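Local coordinates for protein CalS11 (Micromonospora echinospora, PDB 3TOS) that is a calicheamicin methyltransferase that binds S-adenosyl-L-homocysteine and probably transfers a methyl group to an oxygen atom of its substrate, at residues L57-L62 and L185-L190; I73-F76 and R82-G85; R242-P245 and A251-R254. All coordinates share one frame; numbering follows the deposited sequence. Where two conformers were deposited one is given.

Contact 1. Residues L57-L62 and L185-L190. With SAH (S-adenosyl-L-homocysteine), chain O.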
ATOM      1  N   LEU B  57      25.202  -9.007   8.656  1.00  7.92           N
ATOM      2  CA  LEU B  57      23.872  -8.719   8.225  1.00  8.15           C
ATOM      3  C   LEU B  57      23.714  -7.196   8.052  1.00  7.88           C
ATOM      4  O   LEU B  57      22.968  -6.728   7.194  1.00  8.67           O
ATOM      5  CB  LEU B  57      22.842  -9.261   9.218  1.00  7.75           C
ATOM      6  CG  LEU B  57      22.796 -10.793   9.329  1.00  9.64           C
ATOM      7  CD1 LEU B  57      21.908 -11.164  10.502  1.00 10.92           C
ATOM      8  CD2 LEU B  57      22.286 -11.390   8.009  1.00 11.97           C
ATOM      9  N   SER B  58      24.368  -6.385   8.926  1.00  8.08           N
ATOM     10  CA  SER B  58      24.268  -4.918   8.796  1.00  8.90           C
ATOM     11  C   SER B  58      24.974  -4.433   7.518  1.00  8.03           C
ATOM     12  O   SER B  58      24.420  -3.577   6.800  1.00  8.69           O
ATOM     13  CB  SER B  58      24.894  -4.206  10.000  1.00  7.79           C
ATOM     14  OG  SER B  58      24.043  -4.428  11.118  1.00  9.01           O
HETATM   15  N   MSE B  59      26.140  -4.993   7.192  1.00  8.17           N
HETATM   16  CA  MSE B  59      26.799  -4.631   5.923  1.00  8.76           C
HETATM   17  C   MSE B  59      25.934  -4.988   4.716  1.00 10.01           C
HETATM   18  O   MSE B  59      25.875  -4.213   3.735  1.00  8.61           O
HETATM   19  CB  MSE B  59      28.182  -5.263   5.807  1.00 10.06           C
HETATM   20  CG  MSE B  59      29.196  -4.806   6.873  1.00 10.91           C
HETATM   21 SE   MSE B  59      29.399  -2.875   7.072  0.66 13.29          SE
HETATM   22  CE  MSE B  59      28.284  -2.593   8.650  1.00 12.05           C
ATOM     23  N   ASP B  60      25.284  -6.148   4.794  1.00  9.55           N
ATOM     24  CA  ASP B  60      24.381  -6.567   3.743  1.00  8.53           C
ATOM     25  C   ASP B  60      23.191  -5.606   3.614  1.00 10.05           C
ATOM     26  O   ASP B  60      22.773  -5.287   2.494  1.00  9.22           O
ATOM     27  CB  ASP B  60      23.876  -8.012   4.000  1.00  7.33           C
ATOM     28  CG  ASP B  60      22.850  -8.439   3.014  1.00  8.67           C
ATOM     29  OD1 ASP B  60      23.242  -8.686   1.874  1.00 10.65           O
ATOM     30  OD2 ASP B  60      21.666  -8.592   3.363  1.00 10.65           O
ATOM     31  N   ALA B  61      22.664  -5.124   4.745  1.00  8.61           N
ATOM     32  CA  ALA B  61      21.531  -4.194   4.714  1.00  8.65           C
ATOM     33  C   ALA B  61      21.962  -2.864   4.068  1.00  9.71           C
ATOM     34  O   ALA B  61      21.211  -2.298   3.253  1.00 10.44           O
ATOM     35  CB  ALA B  61      21.015  -3.930   6.137  1.00  8.58           C
ATOM     36  N   LEU B  62      23.158  -2.365   4.401  1.00  8.19           N
ATOM     37  CA  LEU B  62      23.623  -1.109   3.764  1.00  8.64           C
ATOM     38  C   LEU B  62      23.857  -1.310   2.265  1.00  9.93           C
ATOM     39  O   LEU B  62      23.410  -0.479   1.435  1.00 10.46           O
ATOM     40  CB  LEU B  62      24.926  -0.604   4.391  1.00  9.17           C
ATOM     41  CG  LEU B  62      24.806  -0.229   5.883  1.00  9.86           C
ATOM     42  CD1 LEU B  62      26.209   0.152   6.361  1.00 11.52           C
ATOM     43  CD2 LEU B  62      23.847   1.002   6.147  1.00 12.19           C
ATOM     44  N   LEU B 185      28.299   4.285  -1.246  1.00  7.60           N
ATOM     45  CA  LEU B 185      28.290   3.943   0.184  1.00  8.59           C
ATOM     46  C   LEU B 185      29.647   4.362   0.760  1.00  8.38           C
ATOM     47  O   LEU B 185      30.697   3.967   0.259  1.00  9.44           O
ATOM     48  CB  LEU B 185      28.032   2.422   0.391  1.00  9.37           C
ATOM     49  CG  LEU B 185      28.216   1.844   1.810  1.00 11.70           C
ATOM     50  CD1 LEU B 185      27.243   2.531   2.799  1.00 12.79           C
ATOM     51  CD2 LEU B 185      28.010   0.335   1.757  1.00 13.04           C
ATOM     52  N   ALA B 186      29.622   5.209   1.781  1.00  7.86           N
ATOM     53  CA  ALA B 186      30.823   5.704   2.474  1.00  8.07           C
ATOM     54  C   ALA B 186      30.712   5.223   3.904  1.00  8.08           C
ATOM     55  O   ALA B 186      29.786   5.646   4.642  1.00  9.69           O
ATOM     56  CB  ALA B 186      30.886   7.217   2.444  1.00  9.02           C
ATOM     57  N   TYR B 187      31.579   4.249   4.272  1.00  7.74           N
ATOM     58  CA  TYR B 187      31.558   3.647   5.608  1.00  7.45           C
ATOM     59  C   TYR B 187      32.657   4.238   6.480  1.00  6.58           C
ATOM     60  O   TYR B 187      33.841   3.951   6.300  1.00  7.66           O
ATOM     61  CB  TYR B 187      31.646   2.101   5.512  1.00  8.94           C
ATOM     62  CG  TYR B 187      31.191   1.496   6.827  1.00  9.29           C
ATOM     63  CD1 TYR B 187      32.094   1.285   7.889  1.00 10.27           C
ATOM     64  CD2 TYR B 187      29.847   1.176   7.046  1.00 10.78           C
ATOM     65  CE1 TYR B 187      31.647   0.829   9.130  1.00 11.32           C
ATOM     66  CE2 TYR B 187      29.398   0.690   8.265  1.00 11.25           C
ATOM     67  CZ  TYR B 187      30.291   0.531   9.295  1.00 10.70           C
ATOM     68  OH  TYR B 187      29.831   0.055  10.516  1.00 12.78           O
ATOM     69  N   PHE B 188      32.267   5.057   7.449  1.00  7.30           N
ATOM     70  CA  PHE B 188      33.244   5.671   8.346  1.00  7.31           C
ATOM     71  C   PHE B 188      33.525   4.810   9.557  1.00  7.89           C
ATOM     72  O   PHE B 188      32.652   4.613  10.423  1.00  9.71           O
ATOM     73  CB  PHE B 188      32.681   7.027   8.827  1.00  9.25           C
ATOM     74  CG  PHE B 188      32.797   8.093   7.784  1.00  9.14           C
ATOM     75  CD1 PHE B 188      31.851   8.195   6.742  1.00 10.63           C
ATOM     76  CD2 PHE B 188      33.826   8.996   7.850  1.00  9.63           C
ATOM     77  CE1 PHE B 188      31.969   9.195   5.746  1.00 10.40           C
ATOM     78  CE2 PHE B 188      33.954   9.991   6.898  1.00  9.58           C
ATOM     79  CZ  PHE B 188      32.996  10.121   5.819  1.00 11.22           C
ATOM     80  N   ASP B 189      34.752   4.360   9.659  1.00  8.28           N
ATOM     81  CA  ASP B 189      35.183   3.559  10.804  1.00  8.01           C
ATOM     82  C   ASP B 189      36.599   3.930  11.235  1.00  9.30           C
ATOM     83  O   ASP B 189      37.449   3.060  11.534  1.00 10.44           O
ATOM     84  CB  ASP B 189      35.121   2.055  10.487  1.00 10.75           C
ATOM     85  CG  ASP B 189      35.093   1.193  11.736  1.00 14.00           C
ATOM     86  OD1 ASP B 189      35.060   1.751  12.842  1.00 14.75           O
ATOM     87  OD2 ASP B 189      35.103  -0.057  11.594  1.00 15.83           O
ATOM     88  N   LEU B 190      36.852   5.240  11.320  1.00  9.30           N
ATOM     89  CA  LEU B 190      38.178   5.727  11.734  1.00  9.52           C
ATOM     90  C   LEU B 190      38.242   6.030  13.199  1.00  8.92           C
ATOM     91  O   LEU B 190      39.362   6.215  13.727  1.00 10.25           O
ATOM     92  CB  LEU B 190      38.511   7.051  11.001  1.00  9.50           C
ATOM     93  CG  LEU B 190      38.478   7.033   9.470  1.00  9.68           C
ATOM     94  CD1 LEU B 190      38.240   8.473   8.980  1.00 11.18           C
ATOM     95  CD2 LEU B 190      39.852   6.553   8.977  1.00  9.73           C
TER
HETATM   96  N   SAH O 258      36.588  -1.566   9.850  1.00  9.79           N
HETATM   97  CA  SAH O 258      37.481  -2.397  10.720  1.00 10.23           C
HETATM   98  CB  SAH O 258      37.887  -1.692  12.004  1.00  9.20           C
HETATM   99  CG  SAH O 258      38.760  -0.449  11.735  1.00  9.29           C
HETATM  100  SD  SAH O 258      39.603   0.024  13.232  1.00 10.34           S
HETATM  101  C   SAH O 258      36.690  -3.657  11.069  1.00 12.03           C
HETATM  102  O   SAH O 258      37.223  -4.571  11.770  1.00 12.30           O
HETATM  103  OXT SAH O 258      35.571  -3.864  10.583  1.00 11.85           O
HETATM  104  C5' SAH O 258      40.001   1.755  12.942  1.00  9.70           C
HETATM  105  C4' SAH O 258      40.995   1.992  11.755  1.00  9.00           C
HETATM  106  O4' SAH O 258      41.004   3.392  11.440  1.00  9.67           O
HETATM  107  C3' SAH O 258      42.421   1.637  12.201  1.00  9.51           C
HETATM  108  O3' SAH O 258      42.940   0.548  11.397  1.00 10.19           O
HETATM  109  C2' SAH O 258      43.166   2.949  12.025  1.00 10.52           C
HETATM  110  O2' SAH O 258      44.531   2.822  11.573  1.00 11.26           O
HETATM  111  C1' SAH O 258      42.292   3.683  10.980  1.00  9.10           C
HETATM  112  N9  SAH O 258      42.487   5.152  11.020  1.00  9.50           N
HETATM  113  C8  SAH O 258      42.192   6.008  12.034  1.00 11.22           C
HETATM  114  N7  SAH O 258      42.613   7.237  11.638  1.00 10.20           N
HETATM  115  C5  SAH O 258      43.175   7.164  10.413  1.00  9.83           C
HETATM  116  C6  SAH O 258      43.786   8.128   9.491  1.00  9.24           C
HETATM  117  N6  SAH O 258      43.939   9.420   9.862  1.00 12.05           N
HETATM  118  N1  SAH O 258      44.215   7.639   8.301  1.00 10.83           N
HETATM  119  C2  SAH O 258      44.068   6.324   7.954  1.00 10.60           C
HETATM  120  N3  SAH O 258      43.579   5.369   8.777  1.00 10.02           N
HETATM  121  C4  SAH O 258      43.072   5.796   9.987  1.00  9.51           C

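Contact 2. Residues I73-F76 and R82-G85. With SAH (S-adenosyl-L-homocysteine), chain O.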
ATOM      1  N   ILE B  73      32.028   1.871  -3.355  1.00  8.06           N
ATOM      2  CA  ILE B  73      31.953   1.617  -1.899  1.00  7.86           C
ATOM      3  C   ILE B  73      33.321   1.985  -1.334  1.00  8.36           C
ATOM      4  O   ILE B  73      34.362   1.501  -1.846  1.00  8.84           O
ATOM      5  CB  ILE B  73      31.656   0.106  -1.598  1.00  9.20           C
ATOM      6  CG1 ILE B  73      30.274  -0.242  -2.160  1.00 10.91           C
ATOM      7  CG2 ILE B  73      31.709  -0.130  -0.057  1.00 11.07           C
ATOM      8  CD1 ILE B  73      30.006  -1.791  -2.128  1.00 12.63           C
HETATM    9  N   MSE B  74      33.312   2.882  -0.341  1.00  8.32           N
HETATM   10  CA  MSE B  74      34.539   3.266   0.369  1.00  8.32           C
HETATM   11  C   MSE B  74      34.445   2.942   1.838  1.00  8.46           C
HETATM   12  O   MSE B  74      33.397   3.207   2.447  1.00  8.65           O
HETATM   13  CB  MSE B  74      34.801   4.771   0.209  1.00  8.67           C
HETATM   14  CG  MSE B  74      35.106   5.148  -1.238  1.00  9.91           C
HETATM   15 SE   MSE B  74      35.571   7.044  -1.240  0.63 12.29          SE
HETATM   16  CE  MSE B  74      36.270   7.014  -3.016  1.00 11.69           C
ATOM     17  N   GLU B  75      35.516   2.365   2.424  1.00  7.86           N
ATOM     18  CA  GLU B  75      35.594   2.196   3.883  1.00  8.40           C
ATOM     19  C   GLU B  75      36.777   2.992   4.343  1.00  7.63           C
ATOM     20  O   GLU B  75      37.859   2.851   3.787  1.00  9.75           O
ATOM     21  CB  GLU B  75      35.737   0.732   4.331  1.00 10.35           C
ATOM     22  CG  GLU B  75      35.762   0.717   5.897  1.00 10.85           C
ATOM     23  CD  GLU B  75      35.813  -0.668   6.480  1.00 11.42           C
ATOM     24  OE1 GLU B  75      36.568  -1.532   5.941  1.00 11.85           O
ATOM     25  OE2 GLU B  75      35.136  -0.879   7.487  1.00 10.81           O
ATOM     26  N   PHE B  76      36.559   3.874   5.310  1.00  8.34           N
ATOM     27  CA  PHE B  76      37.649   4.622   5.925  1.00  8.79           C
ATOM     28  C   PHE B  76      37.894   3.957   7.286  1.00  8.55           C
ATOM     29  O   PHE B  76      37.101   4.106   8.243  1.00  8.86           O
ATOM     30  CB  PHE B  76      37.248   6.083   6.084  1.00  9.57           C
ATOM     31  CG  PHE B  76      36.637   6.650   4.822  1.00  8.92           C
ATOM     32  CD1 PHE B  76      37.417   6.853   3.679  1.00  7.89           C
ATOM     33  CD2 PHE B  76      35.263   6.946   4.779  1.00  8.57           C
ATOM     34  CE1 PHE B  76      36.804   7.359   2.473  1.00  8.59           C
ATOM     35  CE2 PHE B  76      34.652   7.386   3.595  1.00  9.09           C
ATOM     36  CZ  PHE B  76      35.455   7.631   2.440  1.00  8.17           C
ATOM     37  N   ARG B  82      37.760  -6.904   7.714  1.00  9.74           N
ATOM     38  CA  ARG B  82      36.463  -7.564   7.904  1.00  9.65           C
ATOM     39  C   ARG B  82      35.385  -7.110   6.928  1.00  9.29           C
ATOM     40  O   ARG B  82      34.698  -7.920   6.288  1.00 10.57           O
ATOM     41  CB  ARG B  82      35.955  -7.240   9.316  1.00  8.96           C
ATOM     42  CG  ARG B  82      34.547  -7.848   9.555  1.00 10.50           C
ATOM     43  CD  ARG B  82      34.028  -7.694  11.007  1.00  9.59           C
ATOM     44  NE  ARG B  82      34.032  -6.286  11.430  1.00 11.42           N
ATOM     45  CZ  ARG B  82      33.433  -5.810  12.525  1.00 12.34           C
ATOM     46  NH1 ARG B  82      32.710  -6.616  13.308  1.00 12.81           N
ATOM     47  NH2 ARG B  82      33.480  -4.489  12.788  1.00 14.61           N
ATOM     48  N   HIS B  83      35.179  -5.796   6.867  1.00  8.70           N
ATOM     49  CA  HIS B  83      34.113  -5.276   6.018  1.00  9.80           C
ATOM     50  C   HIS B  83      34.429  -5.390   4.526  1.00 10.16           C
ATOM     51  O   HIS B  83      33.515  -5.561   3.726  1.00  9.87           O
ATOM     52  CB  HIS B  83      33.812  -3.816   6.370  1.00  9.72           C
ATOM     53  CG  HIS B  83      33.176  -3.655   7.715  1.00  9.55           C
ATOM     54  ND1 HIS B  83      33.277  -2.490   8.420  1.00 10.01           N
ATOM     55  CD2 HIS B  83      32.395  -4.493   8.456  1.00  9.92           C
ATOM     56  CE1 HIS B  83      32.604  -2.617   9.568  1.00 10.78           C
ATOM     57  NE2 HIS B  83      32.051  -3.818   9.600  1.00 10.20           N
ATOM     58  N   LEU B  84      35.715  -5.296   4.126  1.00 10.87           N
ATOM     59  CA  LEU B  84      36.047  -5.362   2.693  1.00  9.54           C
ATOM     60  C   LEU B  84      35.788  -6.766   2.175  1.00  9.34           C
ATOM     61  O   LEU B  84      35.274  -6.934   1.072  1.00  8.03           O
ATOM     62  CB  LEU B  84      37.514  -5.004   2.427  1.00  9.70           C
ATOM     63  CG  LEU B  84      37.960  -3.585   2.840  1.00 10.26           C
ATOM     64  CD1 LEU B  84      39.378  -3.230   2.385  1.00 11.00           C
ATOM     65  CD2 LEU B  84      36.934  -2.511   2.437  1.00 12.25           C
ATOM     66  N   GLY B  85      36.108  -7.774   3.005  1.00  9.05           N
ATOM     67  CA  GLY B  85      35.812  -9.191   2.696  1.00  8.71           C
ATOM     68  C   GLY B  85      34.329  -9.313   2.481  1.00  9.42           C
ATOM     69  O   GLY B  85      33.880  -9.916   1.500  1.00 10.72           O
TER
HETATM   70  N   SAH O 258      36.588  -1.566   9.850  1.00  9.79           N
HETATM   71  CA  SAH O 258      37.481  -2.397  10.720  1.00 10.23           C
HETATM   72  CB  SAH O 258      37.887  -1.692  12.004  1.00  9.20           C
HETATM   73  CG  SAH O 258      38.760  -0.449  11.735  1.00  9.29           C
HETATM   74  SD  SAH O 258      39.603   0.024  13.232  1.00 10.34           S
HETATM   75  C   SAH O 258      36.690  -3.657  11.069  1.00 12.03           C
HETATM   76  O   SAH O 258      37.223  -4.571  11.770  1.00 12.30           O
HETATM   77  OXT SAH O 258      35.571  -3.864  10.583  1.00 11.85           O
HETATM   78  C5' SAH O 258      40.001   1.755  12.942  1.00  9.70           C
HETATM   79  C4' SAH O 258      40.995   1.992  11.755  1.00  9.00           C
HETATM   80  O4' SAH O 258      41.004   3.392  11.440  1.00  9.67           O
HETATM   81  C3' SAH O 258      42.421   1.637  12.201  1.00  9.51           C
HETATM   82  O3' SAH O 258      42.940   0.548  11.397  1.00 10.19           O
HETATM   83  C2' SAH O 258      43.166   2.949  12.025  1.00 10.52           C
HETATM   84  O2' SAH O 258      44.531   2.822  11.573  1.00 11.26           O
HETATM   85  C1' SAH O 258      42.292   3.683  10.980  1.00  9.10           C
HETATM   86  N9  SAH O 258      42.487   5.152  11.020  1.00  9.50           N
HETATM   87  C8  SAH O 258      42.192   6.008  12.034  1.00 11.22           C
HETATM   88  N7  SAH O 258      42.613   7.237  11.638  1.00 10.20           N
HETATM   89  C5  SAH O 258      43.175   7.164  10.413  1.00  9.83           C
HETATM   90  C6  SAH O 258      43.786   8.128   9.491  1.00  9.24           C
HETATM   91  N6  SAH O 258      43.939   9.420   9.862  1.00 12.05           N
HETATM   92  N1  SAH O 258      44.215   7.639   8.301  1.00 10.83           N
HETATM   93  C2  SAH O 258      44.068   6.324   7.954  1.00 10.60           C
HETATM   94  N3  SAH O 258      43.579   5.369   8.777  1.00 10.02           N
HETATM   95  C4  SAH O 258      43.072   5.796   9.987  1.00  9.51           C
HETATM   96  O   HOH W   1      37.191  -3.683   7.310  1.00 12.96           O

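Contact 3. Residues R242-P245 and A251-R254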
ATOM      1  N   ARG B 242      19.763   6.971  11.121  1.00  7.88           N
ATOM      2  CA  ARG B 242      18.962   5.795  11.445  1.00  8.74           C
ATOM      3  C   ARG B 242      19.848   4.685  11.954  1.00  8.28           C
ATOM      4  O   ARG B 242      21.046   4.644  11.670  1.00  8.64           O
ATOM      5  CB  ARG B 242      18.243   5.278  10.197  1.00  8.14           C
ATOM      6  CG  ARG B 242      17.181   6.239   9.684  1.00  8.08           C
ATOM      7  CD  ARG B 242      15.966   6.238  10.658  1.00  9.45           C
ATOM      8  NE  ARG B 242      14.938   7.184  10.207  1.00 11.59           N
ATOM      9  CZ  ARG B 242      14.848   8.488  10.560  1.00 12.48           C
ATOM     10  NH1 ARG B 242      15.761   9.043  11.378  1.00 11.93           N
ATOM     11  NH2 ARG B 242      13.825   9.236  10.075  1.00 14.00           N
ATOM     12  N   LEU B 243      19.225   3.799  12.743  1.00  8.35           N
ATOM     13  CA  LEU B 243      19.792   2.504  13.109  1.00  8.41           C
ATOM     14  C   LEU B 243      19.090   1.416  12.334  1.00  9.53           C
ATOM     15  O   LEU B 243      17.932   1.600  11.932  1.00 12.16           O
ATOM     16  CB  LEU B 243      19.481   2.195  14.597  1.00 10.77           C
ATOM     17  CG  LEU B 243      20.129   3.105  15.657  1.00 11.10           C
ATOM     18  CD1 LEU B 243      19.710   2.574  17.037  1.00 12.44           C
ATOM     19  CD2 LEU B 243      21.628   3.113  15.524  1.00 12.31           C
ATOM     20  N   LEU B 244      19.745   0.256  12.168  1.00  8.79           N
ATOM     21  CA  LEU B 244      19.005  -0.963  11.866  1.00  9.80           C
ATOM     22  C   LEU B 244      18.471  -1.457  13.239  1.00 10.35           C
ATOM     23  O   LEU B 244      19.277  -1.625  14.148  1.00  9.97           O
ATOM     24  CB  LEU B 244      19.967  -2.021  11.264  1.00 10.93           C
ATOM     25  CG  LEU B 244      20.635  -1.501   9.974  1.00 11.74           C
ATOM     26  CD1 LEU B 244      21.730  -2.430   9.501  1.00 11.73           C
ATOM     27  CD2 LEU B 244      19.595  -1.235   8.848  1.00 12.82           C
ATOM     28  N   PRO B 245      17.121  -1.626  13.418  1.00 10.35           N
ATOM     29  CA  PRO B 245      16.563  -1.843  14.759  1.00 10.99           C
ATOM     30  C   PRO B 245      17.257  -2.972  15.518  1.00 11.68           C
ATOM     31  O   PRO B 245      17.530  -4.032  14.910  1.00 12.95           O
ATOM     32  CB  PRO B 245      15.099  -2.206  14.470  1.00 12.75           C
ATOM     33  CG  PRO B 245      14.762  -1.439  13.214  1.00 13.87           C
ATOM     34  CD  PRO B 245      16.062  -1.366  12.409  1.00 11.89           C
ATOM     35  N   ALA B 251      25.154   3.749  12.497  1.00  7.45           N
ATOM     36  CA  ALA B 251      24.174   4.794  12.272  1.00  7.13           C
ATOM     37  C   ALA B 251      24.382   5.251  10.832  1.00 10.21           C
ATOM     38  O   ALA B 251      25.527   5.429  10.406  1.00 13.86           O
ATOM     39  CB  ALA B 251      24.415   5.945  13.207  1.00  8.73           C
ATOM     40  N   TYR B 252      23.301   5.452  10.086  1.00  9.73           N
ATOM     41  CA  TYR B 252      23.493   5.782   8.677  1.00  9.01           C
ATOM     42  C   TYR B 252      22.422   6.740   8.218  1.00  9.19           C
ATOM     43  O   TYR B 252      21.330   6.799   8.757  1.00 10.58           O
ATOM     44  CB  TYR B 252      23.457   4.494   7.798  1.00  8.95           C
ATOM     45  CG  TYR B 252      22.107   3.847   7.693  1.00  9.21           C
ATOM     46  CD1 TYR B 252      21.591   3.055   8.732  1.00 10.09           C
ATOM     47  CD2 TYR B 252      21.359   3.984   6.525  1.00 11.64           C
ATOM     48  CE1 TYR B 252      20.345   2.467   8.624  1.00 10.72           C
ATOM     49  CE2 TYR B 252      20.110   3.402   6.410  1.00 14.00           C
ATOM     50  CZ  TYR B 252      19.605   2.650   7.470  1.00 14.53           C
ATOM     51  OH  TYR B 252      18.367   2.074   7.311  1.00 17.84           O
ATOM     52  N   LEU B 253      22.790   7.529   7.222  1.00  8.68           N
ATOM     53  CA  LEU B 253      21.846   8.470   6.614  1.00  8.81           C
ATOM     54  C   LEU B 253      21.818   8.279   5.085  1.00  8.67           C
ATOM     55  O   LEU B 253      22.785   7.826   4.479  1.00  8.67           O
ATOM     56  CB  LEU B 253      22.247   9.899   6.991  1.00  9.84           C
ATOM     57  CG  LEU B 253      23.602  10.395   6.483  1.00  9.96           C
ATOM     58  CD1 LEU B 253      23.426  11.024   5.071  1.00  8.99           C
ATOM     59  CD2 LEU B 253      24.085  11.463   7.468  1.00 11.87           C
ATOM     60  N   ARG B 254      20.719   8.693   4.472  0.60  8.29           N
ATOM     61  CA  ARG B 254      20.535   8.639   3.022  0.60  9.44           C
ATOM     62  C   ARG B 254      20.716  10.080   2.600  0.60  8.60           C
ATOM     63  O   ARG B 254      19.895  10.954   2.960  0.60  8.76           O
ATOM     64  CB  ARG B 254      19.135   8.133   2.652  0.60 11.86           C
ATOM     65  CG  ARG B 254      18.903   7.887   1.161  0.60 15.82           C
ATOM     66  CD  ARG B 254      17.783   6.864   1.028  0.60 20.00           C
ATOM     67  NE  ARG B 254      17.294   6.637  -0.324  0.60 24.57           N
ATOM     68  CZ  ARG B 254      16.293   7.310  -0.881  0.60 27.12           C
ATOM     69  NH1 ARG B 254      15.694   8.305  -0.226  0.60 27.72           N
ATOM     70  NH2 ARG B 254      15.888   6.987  -2.090  0.60 28.34           N
TER
HETATM   71  O   HOH W   2      16.860   1.296   9.528  1.00 13.57           O

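Contact 1. Residues L57-L62 and L185-L190
Met59, present in the crystal as selenomethionine, meets the ring of Tyr187 with the last two atoms of its chain. The selenium SE of Met59 stands 4.2 Å from the centroid of the Tyr187 ring in an oblique Met-aromatic contact, and CE of Met59 comes to 3.5 Å from CE2 of Tyr187. Bends at chi2 (-52°) and chi3 (100°) bring this flexible chain round to the ring. Leu62 arrives at the ring's edge instead, near its plane, with CD1 of Leu62 3.8 Å from CE2 of Tyr187. Further down, CB of Leu62 touches CD2 of Leu185 at 4.2 Å, two branched aliphatic chains suited to a buried helix-sheet interface. Tyrosine adds a polar end: its OH is hydrogen-bonded to Asp216, a residue that binds glutamate. Just past the strand, OD2 of Asp189 accepts a hydrogen bond of 2.7 Å from the amino N of SAH, while CD2 of Leu190 packs 3.5 Å from C4 of SAH, in the adenine ring. Strand 183-188 runs between strands 72-76 and 211-215; helix 50-65 covers the side of the sheet that carries Leu185 and Tyr187, where Met59 also touches helix 82-94, and Phe188 faces helix 193-203.

Contact 2. Residues I73-F76 and R82-G85
His83 meets two carboxylates in two different ways, one at the edge of its ring and one over a face. At the edge, ND1 of His83 donates a hydrogen bond of 2.6 Å to OE2 of Glu75, with an angle of 153° at the hydrogen; ND1 reaches OE2 from the syn side, 31° out of the carboxylate plane. Over the face, OXT of SAH lies 3.3 Å above the plane of the His83 ring, near its centre. Glu75 spans the gap from strand to helix with an extended chain, with CG turned away from the backbone N (chi1 -178°), which gives the length needed to reach helix 82-94. Its OE1 rests 3.7 Å from CD2 of Leu84 and takes a hydrogen bond of 2.6 Å from a water, which in turn accepts one of 3.0 Å from His83 N and a weak one from the amino N of SAH. Arg82 bends at chi3 and turns the edge of its guanidinium to the ligand, so that NE at 3.0 Å and NH2 at 3.1 Å both donate to OXT of SAH. Behind this first shell, Asp55 is hydrogen-bonded to NE2 of His83 and Gln52 is hydrogen-bonded to NH1 of Arg82. A leucine in place of His83 would probably leave OE2 of Glu75 and the carboxylate of Asp55 without their shared imidazole mate. Strand 72-76 and helix 82-94 begin the first beta-alpha-beta unit of a Rossmann-like methyltransferase, and the loop between them borders SAH. The chemistry matches a zwitterion: the arginine grips the carboxylate of SAH, whereas OE2 of Glu75 approaches the amino N of SAH to 2.9 Å, probably favouring its ammonium form.

Contact 3. Residues R242-P245 and A251-R254
A beta hairpin at the C-terminal end of the chain joins Arg242 to Tyr252 as an antiparallel hydrogen-bonded pair. Arg242 N donates to Tyr252 O at 2.8 Å, and Tyr252 N returns the bond to Arg242 O at 2.9 Å. The same Arg242 O also receives a CA-H...O contact from CA of Ala251, 3.2 Å away. Tyr252 gives the largest share of the contact. Its CG sits between backbone N and carbonyl carbon (chi1 70°), which swings the ring across the partner strand. CB of Arg242 then lies over one face in a CH-pi contact, 4.2 Å from the centroid of the Tyr252 ring, while the guanidinium leads away to Lys209 O of a neighbouring subunit. CD2 of Leu244 meets CE1 of Tyr252 obliquely at 3.8 Å. A tyrosine suits a partly exposed place like this, since its flat apolar ring covers the backbone while its hydroxyl stays hydrated: a water joins Tyr252 OH (2.8 Å) to Leu243 O (2.6 Å), and Gln65 bonds the same hydroxyl. Small Ala251 and branched Leu243 point to the other face, where Pro70 and Val69 of that same neighbouring subunit pack on them. The sheet order is 3-2-1-4-5-7-6, with short strand 242-243 outermost within this chain; strand 251-254, the one antiparallel strand, is slotted in between 211-215 and 242-243, the reversed beta hairpin that marks Rossmann-like methyltransferases.

From the N terminus, helix 50-65 supplies the first half of contact 1, and after a short connection the chain enters strand 72-76. Contact 2 closes a short loop from that strand to helix 82-94, nested wholly inside the long loop that contact 1 closes when the chain returns at 185-190. Strands 72-76 and 183-188 are neighbours in the sheet, with Met74 O probably accepting from Tyr187 N, and both contacts reach SAH. Contact 3 follows in series, closing its own hairpin at the sheet's far end. Leu244 and Tyr252 there pack on helix 50-65, tying the hairpin to contact 1, whereas contacts 2 and 3 stay about 10 Å apart at their nearest atoms.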